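Local coordinates for protein ribose-phosphate pyrophosphokinase (Sulfolobus solfataricus, PDB 4TWB) that catalyses the transfer of the pyrophosphoryl group of ATP to the 1-hydroxyl of ribose 5-phosphate, yielding phosphoribosyl diphosphate and AMP, at residues G6-G11 and L52-D57; V142-Q147 and I281-S286; D158-A163 and K210-I215; A244-L249 and N269-N274. One frame throughout, in Å; residues are numbered along the deposited sequence.

Contact 1. Residues G6-G11 and L52-D57; sequences GSATNG and LVQTTD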
# COMPACT_ATOMS: atom_id res chain seq x y z
N GLY A 6 8.74 -4.41 -13.11
CA GLY A 6 7.80 -4.64 -12.02
C GLY A 6 6.37 -4.79 -12.49
O GLY A 6 6.11 -5.03 -13.67
N SER A 7 5.45 -4.66 -11.55
CA SER A 7 4.02 -4.76 -11.83
C SER A 7 3.46 -3.52 -12.49
O SER A 7 2.32 -3.53 -12.98
CB SER A 7 3.27 -5.00 -10.53
OG SER A 7 3.53 -3.97 -9.60
N ALA A 8 4.24 -2.44 -12.46
CA ALA A 8 3.81 -1.15 -13.00
C ALA A 8 4.94 -0.44 -13.76
O ALA A 8 5.66 0.41 -13.24
CB ALA A 8 3.26 -0.25 -11.90
N THR A 9 5.10 -0.85 -15.01
CA THR A 9 6.00 -0.20 -15.94
C THR A 9 5.02 0.28 -16.98
O THR A 9 3.97 -0.35 -17.16
CB THR A 9 6.92 -1.23 -16.59
OG1 THR A 9 6.20 -1.93 -17.61
CG2 THR A 9 7.41 -2.22 -15.56
N ASN A 10 5.30 1.38 -17.66
CA ASN A 10 4.32 1.80 -18.66
C ASN A 10 4.90 1.63 -20.05
O ASN A 10 4.78 2.50 -20.91
CB ASN A 10 3.83 3.22 -18.40
CG ASN A 10 2.97 3.31 -17.16
OD1 ASN A 10 1.81 2.90 -17.16
ND2 ASN A 10 3.54 3.87 -16.09
N GLY A 11 5.54 0.49 -20.25
CA GLY A 11 6.26 0.21 -21.47
C GLY A 11 7.71 0.59 -21.28
O GLY A 11 8.56 0.25 -22.11
N LEU A 52 15.61 -2.20 -11.94
CA LEU A 52 14.21 -2.44 -11.64
C LEU A 52 13.38 -1.25 -12.15
O LEU A 52 13.67 -0.11 -11.80
CB LEU A 52 14.03 -2.58 -10.13
CG LEU A 52 12.83 -3.36 -9.57
CD1 LEU A 52 12.34 -2.63 -8.32
CD2 LEU A 52 11.71 -3.54 -10.57
N VAL A 53 12.38 -1.52 -12.97
CA VAL A 53 11.42 -0.51 -13.35
C VAL A 53 10.08 -0.72 -12.63
O VAL A 53 9.37 -1.68 -12.92
CB VAL A 53 11.18 -0.52 -14.85
CG1 VAL A 53 10.09 0.49 -15.22
CG2 VAL A 53 12.48 -0.21 -15.59
N GLN A 54 9.77 0.18 -11.70
CA GLN A 54 8.50 0.18 -10.97
C GLN A 54 8.04 1.61 -10.79
O GLN A 54 8.65 2.36 -10.04
CB GLN A 54 8.65 -0.42 -9.57
CG GLN A 54 8.04 -1.79 -9.39
CD GLN A 54 6.54 -1.79 -9.56
OE1 GLN A 54 6.03 -2.18 -10.61
NE2 GLN A 54 5.82 -1.37 -8.54
N THR A 55 6.97 2.00 -11.46
CA THR A 55 6.41 3.32 -11.20
C THR A 55 5.41 3.16 -10.08
O THR A 55 4.95 2.06 -9.82
CB THR A 55 5.74 3.93 -12.43
OG1 THR A 55 5.59 5.34 -12.22
CG2 THR A 55 4.39 3.32 -12.67
N THR A 56 5.08 4.25 -9.40
CA THR A 56 4.18 4.16 -8.27
C THR A 56 2.96 5.06 -8.42
O THR A 56 2.47 5.62 -7.43
CB THR A 56 4.90 4.42 -6.92
OG1 THR A 56 5.39 5.76 -6.88
CG2 THR A 56 6.05 3.44 -6.74
N ASP A 57 2.46 5.19 -9.65
CA ASP A 57 1.17 5.84 -9.89
C ASP A 57 0.01 5.04 -9.27
O ASP A 57 0.23 3.99 -8.66
CB ASP A 57 0.93 6.07 -11.39
CG ASP A 57 0.91 4.78 -12.19
OD1 ASP A 57 0.30 4.77 -13.28
OD2 ASP A 57 1.51 3.78 -11.75

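Contact 2. Residues V142-Q147 and I281-S286; sequences VHPYHQ and IDVSQS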
# COMPACT_ATOMS: atom_id res chain seq x y z
N VAL A 142 16.01 12.69 -13.27
CA VAL A 142 15.85 12.80 -14.71
C VAL A 142 14.88 13.92 -15.03
O VAL A 142 13.73 13.87 -14.62
CB VAL A 142 15.28 11.50 -15.33
CG1 VAL A 142 15.12 11.66 -16.84
CG2 VAL A 142 16.17 10.31 -15.03
N HIS A 143 15.36 14.94 -15.75
CA HIS A 143 14.49 16.02 -16.21
C HIS A 143 14.32 15.88 -17.71
O HIS A 143 15.22 16.21 -18.47
CB HIS A 143 15.12 17.38 -15.90
CG HIS A 143 15.45 17.58 -14.45
ND1 HIS A 143 14.50 17.89 -13.50
CD2 HIS A 143 16.63 17.53 -13.78
CE1 HIS A 143 15.07 18.02 -12.32
NE2 HIS A 143 16.36 17.81 -12.46
N PRO A 144 13.15 15.40 -18.15
CA PRO A 144 12.98 15.11 -19.58
C PRO A 144 12.68 16.37 -20.40
O PRO A 144 11.81 16.34 -21.28
CB PRO A 144 11.75 14.19 -19.59
CG PRO A 144 11.05 14.43 -18.27
CD PRO A 144 11.87 15.36 -17.43
N TYR A 145 13.37 17.47 -20.11
CA TYR A 145 13.06 18.75 -20.72
C TYR A 145 13.24 18.76 -22.24
O TYR A 145 12.38 19.27 -22.94
CB TYR A 145 13.83 19.89 -20.05
CG TYR A 145 13.52 20.02 -18.56
CD1 TYR A 145 12.38 19.46 -18.02
CD2 TYR A 145 14.37 20.73 -17.72
CE1 TYR A 145 12.08 19.58 -16.67
CE2 TYR A 145 14.08 20.85 -16.36
CZ TYR A 145 12.94 20.28 -15.85
OH TYR A 145 12.65 20.40 -14.51
N HIS A 146 14.32 18.18 -22.74
CA HIS A 146 14.53 18.16 -24.18
C HIS A 146 13.41 17.46 -24.93
O HIS A 146 13.01 17.90 -26.01
CB HIS A 146 15.90 17.56 -24.57
CG HIS A 146 16.02 17.23 -26.03
ND1 HIS A 146 16.55 18.11 -26.95
CD2 HIS A 146 15.69 16.11 -26.72
CE1 HIS A 146 16.54 17.55 -28.15
NE2 HIS A 146 16.03 16.33 -28.04
N GLN A 147 12.86 16.39 -24.37
CA GLN A 147 11.81 15.68 -25.09
C GLN A 147 10.51 16.47 -25.12
O GLN A 147 9.74 16.39 -26.07
CB GLN A 147 11.57 14.31 -24.49
CG GLN A 147 12.73 13.37 -24.58
CD GLN A 147 12.30 11.94 -24.32
OE1 GLN A 147 12.69 11.34 -23.32
NE2 GLN A 147 11.48 11.40 -25.21
N ILE A 281 4.36 11.48 -24.24
CA ILE A 281 5.78 11.33 -24.52
C ILE A 281 6.35 10.14 -23.76
O ILE A 281 6.16 10.01 -22.56
CB ILE A 281 6.56 12.58 -24.09
CG1 ILE A 281 6.03 13.81 -24.83
CG2 ILE A 281 8.04 12.39 -24.32
CD1 ILE A 281 6.67 15.13 -24.39
N ASP A 282 7.05 9.25 -24.47
CA ASP A 282 7.75 8.14 -23.84
C ASP A 282 9.13 8.65 -23.40
O ASP A 282 10.00 8.92 -24.23
CB ASP A 282 7.86 6.95 -24.81
CG ASP A 282 8.83 5.88 -24.35
OD1 ASP A 282 9.33 5.97 -23.20
OD2 ASP A 282 9.09 4.95 -25.15
N VAL A 283 9.32 8.78 -22.10
CA VAL A 283 10.51 9.41 -21.55
C VAL A 283 11.64 8.41 -21.29
O VAL A 283 12.61 8.75 -20.60
CB VAL A 283 10.21 10.13 -20.22
CG1 VAL A 283 9.36 11.36 -20.48
CG2 VAL A 283 9.52 9.17 -19.23
N SER A 284 11.51 7.20 -21.83
CA SER A 284 12.57 6.20 -21.67
C SER A 284 13.92 6.72 -22.18
O SER A 284 14.95 6.52 -21.56
CB SER A 284 12.20 4.92 -22.42
OG SER A 284 10.91 4.50 -22.07
N GLN A 285 13.89 7.39 -23.33
CA GLN A 285 15.10 7.97 -23.90
C GLN A 285 15.82 8.92 -22.92
O GLN A 285 17.04 8.89 -22.79
CB GLN A 285 14.78 8.68 -25.22
CG GLN A 285 16.00 8.96 -26.09
CD GLN A 285 16.86 7.72 -26.33
OE1 GLN A 285 16.48 6.81 -27.09
NE2 GLN A 285 18.04 7.68 -25.69
N SER A 286 15.05 9.75 -22.22
CA SER A 286 15.61 10.65 -21.21
C SER A 286 16.13 9.89 -19.99
O SER A 286 17.15 10.28 -19.39
CB SER A 286 14.57 11.69 -20.77
OG SER A 286 14.30 12.63 -21.80

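Contact 3. Residues D158-A163 and K210-I215; sequences DPFILA and KDVVII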
# COMPACT_ATOMS: atom_id res chain seq x y z
N ASP A 158 4.60 29.06 -32.94
CA ASP A 158 4.74 30.30 -32.15
C ASP A 158 4.38 30.07 -30.67
O ASP A 158 3.34 30.54 -30.19
CB ASP A 158 3.92 31.44 -32.76
CG ASP A 158 4.28 32.80 -32.18
OD1 ASP A 158 3.39 33.69 -32.15
OD2 ASP A 158 5.44 32.99 -31.76
N PRO A 159 5.24 29.35 -29.94
CA PRO A 159 4.98 29.01 -28.54
C PRO A 159 5.40 30.09 -27.56
O PRO A 159 6.47 30.67 -27.67
CB PRO A 159 5.88 27.79 -28.32
CG PRO A 159 6.55 27.51 -29.64
CD PRO A 159 6.50 28.77 -30.40
N PHE A 160 4.54 30.37 -26.60
CA PHE A 160 4.94 31.10 -25.41
C PHE A 160 4.83 30.13 -24.22
O PHE A 160 3.84 29.43 -24.06
CB PHE A 160 4.06 32.33 -25.20
CG PHE A 160 4.47 33.18 -24.03
CD1 PHE A 160 5.25 34.31 -24.22
CD2 PHE A 160 4.10 32.84 -22.74
CE1 PHE A 160 5.64 35.08 -23.16
CE2 PHE A 160 4.49 33.60 -21.68
CZ PHE A 160 5.26 34.73 -21.88
N ILE A 161 5.85 30.07 -23.39
CA ILE A 161 5.86 29.10 -22.31
C ILE A 161 5.61 29.73 -20.95
O ILE A 161 6.41 30.53 -20.46
CB ILE A 161 7.14 28.27 -22.34
CG1 ILE A 161 7.01 27.22 -23.45
CG2 ILE A 161 7.37 27.60 -21.00
CD1 ILE A 161 8.31 26.82 -24.05
N LEU A 162 4.48 29.36 -20.36
CA LEU A 162 3.98 30.00 -19.14
C LEU A 162 4.02 29.04 -17.97
O LEU A 162 3.46 27.94 -18.03
CB LEU A 162 2.54 30.45 -19.35
CG LEU A 162 2.01 31.68 -18.62
CD1 LEU A 162 0.55 31.45 -18.29
CD2 LEU A 162 2.80 31.95 -17.36
N ALA A 163 4.69 29.45 -16.89
CA ALA A 163 4.76 28.67 -15.65
C ALA A 163 3.74 29.19 -14.63
O ALA A 163 3.72 30.38 -14.34
CB ALA A 163 6.16 28.75 -15.08
N LYS A 210 -0.21 34.97 -28.83
CA LYS A 210 0.67 33.79 -28.93
C LYS A 210 -0.01 32.49 -28.49
O LYS A 210 -1.01 32.51 -27.77
CB LYS A 210 1.96 34.01 -28.13
CG LYS A 210 2.79 35.17 -28.64
CD LYS A 210 4.26 34.98 -28.32
CE LYS A 210 5.11 36.15 -28.83
NZ LYS A 210 4.93 36.37 -30.31
N ASP A 211 0.52 31.36 -28.95
CA ASP A 211 0.05 30.04 -28.56
C ASP A 211 0.70 29.59 -27.25
O ASP A 211 1.79 29.01 -27.26
CB ASP A 211 0.37 29.00 -29.63
CG ASP A 211 -0.60 29.03 -30.79
OD1 ASP A 211 -1.77 29.38 -30.57
OD2 ASP A 211 -0.20 28.69 -31.91
N VAL A 212 0.03 29.84 -26.13
CA VAL A 212 0.61 29.57 -24.82
C VAL A 212 0.64 28.09 -24.43
O VAL A 212 -0.28 27.33 -24.74
CB VAL A 212 -0.12 30.36 -23.73
CG1 VAL A 212 0.43 30.00 -22.36
CG2 VAL A 212 0.01 31.85 -24.01
N VAL A 213 1.72 27.69 -23.77
CA VAL A 213 1.85 26.35 -23.23
C VAL A 213 2.15 26.46 -21.74
O VAL A 213 3.19 26.99 -21.35
CB VAL A 213 2.99 25.57 -23.88
CG1 VAL A 213 3.03 24.15 -23.36
CG2 VAL A 213 2.83 25.58 -25.37
N ILE A 214 1.23 25.99 -20.92
CA ILE A 214 1.42 26.03 -19.47
C ILE A 214 2.02 24.72 -18.95
O ILE A 214 1.41 23.66 -19.08
CB ILE A 214 0.10 26.30 -18.74
CG1 ILE A 214 -0.64 27.45 -19.41
CG2 ILE A 214 0.38 26.62 -17.28
CD1 ILE A 214 -1.88 27.89 -18.68
N ILE A 215 3.21 24.82 -18.37
CA ILE A 215 3.99 23.66 -17.96
C ILE A 215 4.15 23.54 -16.44
O ILE A 215 4.61 24.46 -15.78
CB ILE A 215 5.38 23.66 -18.61
CG1 ILE A 215 5.26 23.77 -20.13
CG2 ILE A 215 6.15 22.40 -18.26
CD1 ILE A 215 6.59 23.76 -20.84

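Contact 4. Residues A244-L249 and N269-N274; sequences AIHLLL and NTINVN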
# COMPACT_ATOMS: atom_id res chain seq x y z
N ALA A 244 2.48 18.55 -18.57
CA ALA A 244 3.14 18.18 -17.33
C ALA A 244 3.86 16.86 -17.51
O ALA A 244 3.52 16.06 -18.38
CB ALA A 244 2.13 18.08 -16.21
N ILE A 245 4.87 16.62 -16.69
CA ILE A 245 5.55 15.33 -16.71
C ILE A 245 4.61 14.22 -16.18
O ILE A 245 4.41 13.18 -16.84
CB ILE A 245 6.88 15.37 -15.92
CG1 ILE A 245 7.90 16.26 -16.64
CG2 ILE A 245 7.44 13.97 -15.75
CD1 ILE A 245 7.71 17.76 -16.42
N HIS A 246 4.00 14.46 -15.02
CA HIS A 246 3.09 13.51 -14.40
C HIS A 246 1.65 13.95 -14.53
O HIS A 246 1.21 14.87 -13.85
CB HIS A 246 3.45 13.32 -12.93
CG HIS A 246 4.90 13.06 -12.69
ND1 HIS A 246 5.54 11.92 -13.13
CD2 HIS A 246 5.85 13.81 -12.08
CE1 HIS A 246 6.81 11.97 -12.79
NE2 HIS A 246 7.03 13.11 -12.15
N LEU A 247 0.90 13.29 -15.41
CA LEU A 247 -0.51 13.62 -15.60
C LEU A 247 -1.44 12.72 -14.79
O LEU A 247 -2.02 11.77 -15.33
CB LEU A 247 -0.89 13.52 -17.08
CG LEU A 247 -0.76 14.76 -17.95
CD1 LEU A 247 -1.41 14.51 -19.30
CD2 LEU A 247 -1.42 15.95 -17.27
N LEU A 248 -1.59 13.01 -13.50
CA LEU A 248 -2.48 12.24 -12.62
C LEU A 248 -3.89 12.82 -12.65
O LEU A 248 -4.37 13.34 -11.65
CB LEU A 248 -2.00 12.28 -11.17
CG LEU A 248 -0.51 12.19 -10.85
CD1 LEU A 248 -0.26 12.63 -9.42
CD2 LEU A 248 -0.00 10.78 -11.08
N LEU A 249 -4.56 12.75 -13.80
CA LEU A 249 -5.81 13.47 -13.95
C LEU A 249 -6.90 12.88 -13.06
O LEU A 249 -7.28 11.72 -13.21
CB LEU A 249 -6.24 13.49 -15.41
CG LEU A 249 -5.27 14.27 -16.30
CD1 LEU A 249 -5.61 14.05 -17.77
CD2 LEU A 249 -5.29 15.75 -15.94
N ASN A 269 4.80 9.03 -20.00
CA ASN A 269 4.48 7.71 -19.52
C ASN A 269 5.14 7.35 -18.19
O ASN A 269 5.49 6.19 -17.94
CB ASN A 269 4.78 6.65 -20.60
CG ASN A 269 6.26 6.58 -20.97
OD1 ASN A 269 7.03 7.50 -20.70
ND2 ASN A 269 6.66 5.47 -21.59
N THR A 270 5.30 8.33 -17.31
CA THR A 270 5.63 8.02 -15.93
C THR A 270 4.33 7.54 -15.28
O THR A 270 4.35 6.89 -14.26
CB THR A 270 6.15 9.23 -15.15
OG1 THR A 270 5.15 10.26 -15.16
CG2 THR A 270 7.43 9.76 -15.77
N ILE A 271 3.21 7.88 -15.92
CA ILE A 271 1.88 7.53 -15.45
C ILE A 271 1.16 6.73 -16.55
O ILE A 271 1.60 6.73 -17.70
CB ILE A 271 1.06 8.81 -15.17
CG1 ILE A 271 1.78 9.68 -14.16
CG2 ILE A 271 -0.32 8.49 -14.67
CD1 ILE A 271 2.25 8.93 -12.98
N ASN A 272 0.05 6.07 -16.19
CA ASN A 272 -0.81 5.43 -17.18
C ASN A 272 -1.96 6.35 -17.61
O ASN A 272 -2.56 7.01 -16.76
CB ASN A 272 -1.35 4.14 -16.57
CG ASN A 272 -2.06 3.27 -17.58
OD1 ASN A 272 -1.83 3.38 -18.79
ND2 ASN A 272 -2.94 2.39 -17.10
N VAL A 273 -2.29 6.41 -18.91
CA VAL A 273 -3.34 7.34 -19.38
C VAL A 273 -4.40 6.85 -20.45
O VAL A 273 -4.84 5.71 -20.43
CB VAL A 273 -2.72 8.70 -19.84
CG1 VAL A 273 -3.49 9.85 -19.23
CG2 VAL A 273 -1.25 8.81 -19.44
N ASN A 274 -4.80 7.77 -21.34
CA ASN A 274 -5.80 7.53 -22.39
C ASN A 274 -5.34 8.12 -23.74
O ASN A 274 -4.20 8.55 -23.86
CB ASN A 274 -7.17 8.12 -21.99
CG ASN A 274 -7.28 9.63 -22.29
OD1 ASN A 274 -7.14 10.07 -23.42
ND2 ASN A 274 -7.58 10.43 -21.26

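Contact 1. Residues G6-G11 and L52-D57
G6 and V53 meet main chain to main chain: G6 N donates to V53 O at 2.8 Å, carrying the parallel pairing of strands 2-5 and 49-53 into the loop. A second backbone bond, T55 N to A8 O at 2.7 Å, closes the other side of the loop. Between them a side chain does the work of a backbone acceptor. Q54 sets out away from the loop, but a bend at chi2 (-64°) turns its CD back, and OE1 takes A8 N in the carbonyl plane at 2.6 Å. An alanine in place of Q54 would probably leave A8 N without its acceptor and the loop freer to shift.

The remaining contacts are packing. T9 crosses V53 at about a right angle, CG2 on CG1 at 3.8 Å, while its OG1 bonds to D13. Methyl CG2 of T55 lies 3.8 Å from A8 CB and 3.6 Å from N10 ND2; T55 OG1 is engaged by T270 O and Y88 N.

The loop thus runs over the C-terminal end of strand 49-53 on its way into helix 12-20. Helix 60-76 packs on A8 and Q54 through H63 and L67, and strand 81-86 flanks strand 49-53.

Contact 2. Residues V142-Q147 and I281-S286
Q147 reaches from the first turn of helix 145-155 to the start of helix 284-289 and meets S286 there. Its CG stands anti to the carbonyl carbon (chi1 -64°) and the chain runs on extended, a long arm with a primary amide at its tip. OE1 receives S286 OG on a lone pair, in the amide plane, at 2.6 Å, and takes a weak second bond from S286 N at 3.1 Å. NE2 gives to D282 O at 3.0 Å, approaching from above that carbonyl's plane. Held at both its oxygen and its nitrogen, the amide has its rotation fixed. I281 slides past Q147 in the opposite direction, CG2 coming within 3.7 Å of NE2. Beside this grip, P144 and V283 lie side by side, CB to CG1 3.8 Å, and V142 CG1 rests 3.5 Å from S286 O.

The receiving chain is shaped by an Asx turn, in which D282 OD1 accepts from S284 N at 2.9 Å just as the helix begins. Two sheets come together here: within the chain, strand 138-142 is an outermost strand of the seven-stranded sheet and strand 279-281 of the six-stranded one, and S284 packs on helix 12-20 of the N-terminal domain.

Toward solvent the packing thins. Q285 offers little more than CB, 3.9 Å from Q147 OE1, and its poorly ordered amide end leads away. D282 likewise adds little beyond its carbonyl oxygen, because its side chain points away from helix 145-155.

Contact 3. Residues D158-A163 and K210-I215
F160 and L162 pair with strand 211-215 through both their N-H and C=O groups, as one strand of a parallel pair does at every second residue. F160 N gives to D211 O and F160 O receives V213 N at 2.8 Å; L162 N then gives to V213 O at 2.9 Å and L162 O receives I215 N. I214, paired with L162, brings its CA within 3.1 Å of L162 O in a CA-H...O contact. The axes of 159-163 and 211-215 cross at -31°, the twist of the sheet.

Side chains pack along both faces. L162 CB sits 3.7 Å from V212 CG1 on one, and I161 CG2 lies 3.9 Å from I215 CD1 on the other. F160, its CG anti to the backbone N (chi1 -176°), sends its ring away from the partner strand, but its CB meets K210 CB at 4.0 Å and K210 CD at 4.1 Å. K210 then bends at chi4 (-57°), bringing NZ 3.6 Å from D158 OD1 in a long salt bridge to an exposed, poorly ordered carboxylate. An alanine at K210 would probably leave D158 without this opposite charge and F160 CB without the CD that lies against it.

Further out, D211 OD1 is tied to S239 OG, at the start of strand 239-244. Just after A163 and I215 the chain reaches D165 and D216, predicted to bind magnesium and ribose 5-phosphate respectively. In this PRTase-like core, strand 183-185 bonds to the far edge of strand 159-163; helices 145-155 and 169-178 pack on the face bearing I161 and V213, helix 223-233 on I214.

Contact 4. Residues A244-L249 and N269-N274
H246 and T270 share the principal polar link. T270 OG1 lies at the edge of the imidazole, near its plane, 2.7 Å from ND1, and either atom could be the donor. The hydroxyl is placed there by a chi1 of 59°, between the backbone N and the carbonyl carbon, and the two side chains cross at about a right angle. The other ring nitrogen is also engaged: NE2 of H246 bonds to the carbonyl oxygens of V124 and E125, so it probably carries a proton. One face of the ring has I245 CG2 over its centre, 3.6 Å above the plane, and the ring of Y88 meets it with planes about 55° apart.

Main-chain groups find partners too. I245 O accepts from T268 OG1, and the backbone of H246 pairs with strand 218-219 and D217, beyond the corner the chain turns at I245.

Packing completes the contact. I271 crosses L248 at about a right angle, CD1 on CD2 at 3.5 Å, and its CG2 lies 3.8 Å from L247 O. L248 centres an inverse gamma turn, closed by a weak L249 N to L247 O bond of 3.1 Å; it packs on D34 of the second subunit and lies close to S220 of the ribose 5-phosphate site.

With both nitrogens bonded and one face covered by I245, the imidazole is probably held against flipping or turning, which is consistent with a structural part for H246, while L248 is the residue next to the substrate sites.

How the contacts relate
Contacts 1, 3 and 4 are buried and contact 2 is only partly so, and their chemistry follows their place in the fold. Contact 3 is regular sheet pairing within one domain, with a single charged pair at its exposed end. The other three involve loops and strand or helix ends, where side chains such as Q54, Q147 and H246 supply polar links. They also adjoin: T55 OG1 and T270 O connect contact 1, in the N-terminal domain, to contact 4, and I281 O with N269 N connects contact 2 to contact 4, which lies nearest the bound AMP. Contact 3 touches none of them, although helix 145-155 runs from contact 2 toward its first strand.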